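Local coordinates for virulence associated protein VapB (Rhodococcus equi, PDB 4CV7) that is a plasmid-encoded, virulence-associated protein of unknown molecular function, folded as an eight-stranded antiparallel beta-barrel of two Greek-key motifs, at residues N75-F78 with G84-G87; M29-D34 with V63-N68. All coordinates share one frame; numbering follows the deposited sequence.

Overall arrangement
From the N terminus, strand 29-37 is the first to take part: in contact 2, segment 29-34 meets segment 63-68 after a 28-residue excursion through strand 42-52 and helix 55-61. The two strands are not sheet neighbours, since strand 100-108 runs between them, and they meet through the barrel interior. Contact 1 follows in series, neither nesting in nor crossing contact 2, and closes the short turn of the hairpin formed by strands 74-79 and 85-91. Strands 64-68 and 74-79 are adjacent, and Asn-77 N lies 2.8 Å from Gln-66 O, a probable hydrogen bond joining the contacts, whose centres are about 9 Å apart.

Contact 1 (N75-F78 with G84-G87); sequences NINF and GFLG
Phe-78 is bonded through both its backbone N and its backbone O to the 84-87 segment, at the turn end of the antiparallel hairpin made by strands 74-79 and 85-91 of the VapB barrel. Phe-78 N donates to Gly-87 O at 3.0 Å, meeting that carbonyl almost head-on. Phe-78 O accepts from Leu-86 N at 2.9 Å in a bond that is nearly straight at hydrogen (176°), although the donor stands somewhat tilted from the carbonyl plane. The same oxygen draws in Phe-85 CA through a C-H...O contact of 3.6 Å, giving Phe-78 O two neighbouring residues of the returning strand as partners.

Around this backbone core the side chains separate. With CG anti to its carbonyl carbon, Phe-78 turns its ring toward the barrel interior, and Gly-87 O comes to the ring edge, 3.6 Å from Phe-78 CD2. Farther along, this ring meets Phe-31 edge-to-face and packs on Leu-58 of helix 55-61. Leu-86 also rests on that helix, while Leu-86 O accepts a hydrogen bond from Thr-52 OG1 on the neighbouring strand 42-52. The backbone angles of Gly-87 would press a beta carbon against the preceding carbonyl oxygen, which by itself calls for a glycine at this point of strand 85-91.

Phe-85 lies on the outer side of the hairpin. There CG is anti to the backbone N (chi1 175°), which folds the ring back over its own strand and toward Asn-77, whose side chain reaches the ring edge at CE1. The amide and ring planes stand 79° apart. One face of the same ring covers the backbone of Gly-87, whose N sits over the ring centre, 3.6 Å above its plane.

Contact 2 (M29-D34 with V63-N68); sequences MVFDGD and VSFQYN
Phe-31 drives the edge of its ring into the face of Phe-65, a T-shaped pair that spans the interior of the beta-barrel between two strands inclined at 72°. The ring planes stand 78° apart and the centroids 5.1 Å. The leading atoms are CE2 and CZ of Phe-31: CZ comes to 3.6 Å from Phe-65 CD1, while CE2 stands over the ring centre.

Phe-65 owes its pose to a chi1 of 74°, which sets CG between the backbone N and the carbonyl carbon and lays the ring against the opposing backbone. Phe-65 CE1 approaches Gly-33 CA at 3.7 Å, and Asp-34 N sits at the ring edge, 3.6 Å from the same CE1. The closeness depends on Gly-33, where a beta carbon would collide with the ring. Phe-21, Phe-78 and Trp-107 extend the aromatic cluster around the pair.

Away from this dense centre the segments diverge. Asp-32 and Asp-34 direct their beta carbons away from strand 64-68, toward the outside of the barrel, where Asp-34 OD1 forms a salt bridge with Lys-20 NZ; Asp-32 reaches the same lysine in the conformer given. Asp-34 OD1 also hydrogen-bonds Tyr-18 OH, and the Asp-34 side chain is about 4 Å from a bound cobalt ion.

No hydrogen bond joins the two segments. Between them, cohesion therefore probably rests on dispersion and on weak electrostatics of ring hydrogens directed at a pi face, whereas the charges of Asp-32 and Asp-34 lie on the other side of segment 29-34.

Contact 1 (N75-F78 with G84-G87)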
loop_
_atom_site.group_PDB
_atom_site.type_symbol
_atom_site.label_atom_id
_atom_site.label_comp_id
_atom_site.label_asym_id
_atom_site.label_seq_id
_atom_site.Cartn_x
_atom_site.Cartn_y
_atom_site.Cartn_z
ATOM N N ASN A 75 -8.035 2.238 -1.332
ATOM C CA ASN A 75 -7.138 3.337 -1.360
ATOM C C ASN A 75 -5.991 3.071 -0.389
ATOM O O ASN A 75 -6.196 2.630 0.732
ATOM C CB ASN A 75 -7.857 4.597 -0.925
ATOM C CG ASN A 75 -7.001 5.761 -1.061
ATOM O OD1 ASN A 75 -6.429 6.277 -0.100
ATOM N ND2 ASN A 75 -6.892 6.182 -2.223
ATOM N N ILE A 76 -4.766 3.321 -0.863
ATOM C CA ILE A 76 -3.563 3.205 0.010
ATOM C C ILE A 76 -2.802 4.499 -0.106
ATOM O O ILE A 76 -2.378 4.881 -1.191
ATOM C CB ILE A 76 -2.635 2.044 -0.381
ATOM C CG1 ILE A 76 -3.403 0.721 -0.344
ATOM C CG2 ILE A 76 -1.519 1.986 0.583
ATOM C CD1 ILE A 76 -2.669 -0.416 -1.081
ATOM N N ASN A 77 -2.589 5.163 1.041
ATOM C CA ASN A 77 -1.758 6.405 1.087
ATOM C C ASN A 77 -0.431 6.098 1.735
ATOM O O ASN A 77 -0.393 5.353 2.732
ATOM C CB ASN A 77 -2.488 7.451 1.919
ATOM C CG ASN A 77 -3.751 7.960 1.255
ATOM O OD1 ASN A 77 -3.875 8.011 0.048
ATOM N ND2 ASN A 77 -4.723 8.345 2.088
ATOM N N PHE A 78 0.605 6.746 1.208
ATOM C CA PHE A 78 1.954 6.589 1.756
ATOM C C PHE A 78 2.450 7.852 2.358
ATOM O O PHE A 78 2.243 8.949 1.804
ATOM C CB PHE A 78 2.932 6.161 0.650
ATOM C CG PHE A 78 2.541 4.879 -0.033
ATOM C CD1 PHE A 78 2.863 3.680 0.571
ATOM C CD2 PHE A 78 1.871 4.860 -1.252
ATOM C CE1 PHE A 78 2.514 2.482 -0.028
ATOM C CE2 PHE A 78 1.532 3.637 -1.811
ATOM C CZ PHE A 78 1.876 2.469 -1.240
ATOM N N GLY A 84 4.157 13.655 5.930
ATOM C CA GLY A 84 4.011 14.126 4.582
ATOM C C GLY A 84 3.456 13.104 3.677
ATOM O O GLY A 84 3.957 11.950 3.675
ATOM N N PHE A 85 2.459 13.377 2.857
ATOM C CA PHE A 85 1.866 12.524 1.856
ATOM C C PHE A 85 2.686 12.397 0.646
ATOM O O PHE A 85 3.086 13.424 0.093
ATOM C CB PHE A 85 0.516 13.108 1.477
ATOM C CG PHE A 85 -0.180 12.408 0.376
ATOM C CD1 PHE A 85 -0.838 11.202 0.620
ATOM C CD2 PHE A 85 -0.058 12.852 -0.937
ATOM C CE1 PHE A 85 -1.480 10.546 -0.354
ATOM C CE2 PHE A 85 -0.769 12.180 -1.958
ATOM C CZ PHE A 85 -1.447 11.051 -1.638
ATOM N N LEU A 86 3.127 11.206 0.283
ATOM C CA LEU A 86 4.048 10.964 -0.764
ATOM C C LEU A 86 3.443 10.424 -2.043
ATOM O O LEU A 86 4.106 10.314 -3.073
ATOM C CB LEU A 86 5.121 9.974 -0.291
ATOM C CG LEU A 86 5.964 10.462 0.922
ATOM C CD1 LEU A 86 6.883 9.353 1.417
ATOM C CD2 LEU A 86 6.715 11.736 0.584
ATOM N N GLY A 87 2.184 9.958 -2.022
ATOM C CA GLY A 87 1.508 9.355 -3.139
ATOM C C GLY A 87 0.524 8.336 -2.646
ATOM O O GLY A 87 0.388 8.096 -1.473
#

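Contact 2 (M29-D34 with V63-N68)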
loop_
_atom_site.group_PDB
_atom_site.type_symbol
_atom_site.label_atom_id
_atom_site.label_comp_id
_atom_site.label_asym_id
_atom_site.label_seq_id
_atom_site.Cartn_x
_atom_site.Cartn_y
_atom_site.Cartn_z
ATOM N N MET A 29 10.441 -2.037 -7.916
ATOM C CA MET A 29 10.512 -1.790 -6.515
ATOM C C MET A 29 9.364 -2.516 -5.787
ATOM O O MET A 29 8.306 -2.712 -6.344
ATOM C CB MET A 29 10.349 -0.296 -6.249
ATOM C CG MET A 29 11.280 0.243 -5.243
ATOM S SD MET A 29 13.064 -0.009 -5.503
ATOM C CE MET A 29 13.378 1.207 -6.809
ATOM N N VAL A 30 9.548 -2.842 -4.536
ATOM C CA VAL A 30 8.598 -3.594 -3.813
ATOM C C VAL A 30 8.290 -2.907 -2.450
ATOM O O VAL A 30 9.220 -2.547 -1.742
ATOM C CB VAL A 30 9.099 -5.048 -3.523
ATOM C CG1 VAL A 30 8.100 -5.759 -2.707
ATOM C CG2 VAL A 30 9.483 -5.765 -4.816
ATOM N N PHE A 31 6.989 -2.723 -2.157
ATOM C CA PHE A 31 6.526 -2.191 -0.849
ATOM C C PHE A 31 6.217 -3.401 0.033
ATOM O O PHE A 31 5.381 -4.211 -0.359
ATOM C CB PHE A 31 5.363 -1.314 -1.033
ATOM C CG PHE A 31 4.841 -0.720 0.259
ATOM C CD1 PHE A 31 5.535 0.279 0.882
ATOM C CD2 PHE A 31 3.694 -1.211 0.883
ATOM C CE1 PHE A 31 5.066 0.825 2.099
ATOM C CE2 PHE A 31 3.225 -0.609 2.066
ATOM C CZ PHE A 31 3.959 0.316 2.680
ATOM N N ASP A 32 6.777 -3.376 1.232
ATOM C CA ASP A 32 6.458 -4.337 2.310
ATOM C C ASP A 32 5.812 -3.558 3.429
ATOM O O ASP A 32 6.538 -2.761 4.090
ATOM C CB ASP A 32 7.756 -4.995 2.803
ATOM C CG ASP A 32 7.584 -6.161 3.811
ATOM O OD1 ASP A 32 6.558 -6.412 4.422
ATOM O OD2 ASP A 32 8.553 -6.908 4.013
ATOM N N GLY A 33 4.552 -3.817 3.685
ATOM C CA GLY A 33 3.888 -3.085 4.788
ATOM C C GLY A 33 3.154 -3.953 5.767
ATOM O O GLY A 33 2.652 -5.009 5.441
ATOM N N ASP A 34 3.216 -3.515 7.023
ATOM C CA ASP A 34 2.660 -4.245 8.132
ATOM C C ASP A 34 1.646 -3.326 8.815
ATOM O O ASP A 34 2.080 -2.336 9.371
ATOM C CB ASP A 34 3.778 -4.604 9.104
ATOM C CG ASP A 34 4.763 -5.552 8.479
ATOM O OD1 ASP A 34 4.478 -6.735 8.380
ATOM O OD2 ASP A 34 5.878 -5.134 8.275
ATOM N N VAL A 63 7.679 5.706 5.207
ATOM C CA VAL A 63 7.780 4.927 6.437
ATOM C C VAL A 63 6.507 4.337 6.924
ATOM O O VAL A 63 6.504 3.442 7.795
ATOM C CB VAL A 63 8.516 5.707 7.586
ATOM C CG1 VAL A 63 9.899 6.194 7.158
ATOM C CG2 VAL A 63 7.634 6.853 8.139
ATOM N N SER A 64 5.402 4.882 6.476
ATOM C CA SER A 64 4.058 4.424 6.971
ATOM C C SER A 64 3.086 4.499 5.865
ATOM O O SER A 64 3.299 5.067 4.805
ATOM C CB SER A 64 3.605 5.206 8.142
ATOM O OG SER A 64 3.181 6.491 7.748
ATOM N N PHE A 65 1.957 3.821 6.085
ATOM C CA PHE A 65 0.863 3.782 5.097
ATOM C C PHE A 65 -0.457 3.649 5.836
ATOM O O PHE A 65 -0.508 3.135 6.934
ATOM C CB PHE A 65 1.072 2.725 4.007
ATOM C CG PHE A 65 0.859 1.313 4.449
ATOM C CD1 PHE A 65 1.625 0.713 5.451
ATOM C CD2 PHE A 65 -0.236 0.556 3.984
ATOM C CE1 PHE A 65 1.376 -0.603 5.871
ATOM C CE2 PHE A 65 -0.470 -0.736 4.418
ATOM C CZ PHE A 65 0.339 -1.291 5.360
ATOM N N GLN A 66 -1.522 4.082 5.129
ATOM C CA GLN A 66 -2.858 3.886 5.602
ATOM C C GLN A 66 -3.718 3.439 4.480
ATOM O O GLN A 66 -3.509 3.852 3.351
ATOM C CB GLN A 66 -3.474 5.174 6.196
ATOM C CG GLN A 66 -2.722 5.671 7.416
ATOM C CD GLN A 66 -3.174 7.073 7.891
ATOM O OE1 GLN A 66 -4.175 7.506 7.439
ATOM N NE2 GLN A 66 -2.235 7.875 8.344
ATOM N N TYR A 67 -4.648 2.571 4.760
ATOM C CA TYR A 67 -5.588 2.084 3.722
ATOM C C TYR A 67 -7.031 2.333 4.101
ATOM O O TYR A 67 -7.351 2.415 5.299
ATOM C CB TYR A 67 -5.286 0.585 3.421
ATOM C CG TYR A 67 -5.646 -0.357 4.538
ATOM C CD1 TYR A 67 -7.042 -0.706 4.766
ATOM C CD2 TYR A 67 -4.725 -0.818 5.452
ATOM C CE1 TYR A 67 -7.382 -1.560 5.771
ATOM C CE2 TYR A 67 -5.060 -1.729 6.397
ATOM C CZ TYR A 67 -6.334 -2.060 6.568
ATOM O OH TYR A 67 -6.774 -2.912 7.563
ATOM N N ASN A 68 -7.896 2.391 3.105
ATOM C CA ASN A 68 -9.328 2.651 3.320
ATOM C C ASN A 68 -10.024 1.910 2.248
ATOM O O ASN A 68 -9.797 2.141 1.023
ATOM C CB ASN A 68 -9.601 4.196 3.241
ATOM C CG ASN A 68 -11.089 4.540 3.456
ATOM O OD1 ASN A 68 -11.974 4.061 2.712
ATOM N ND2 ASN A 68 -11.375 5.474 4.368
#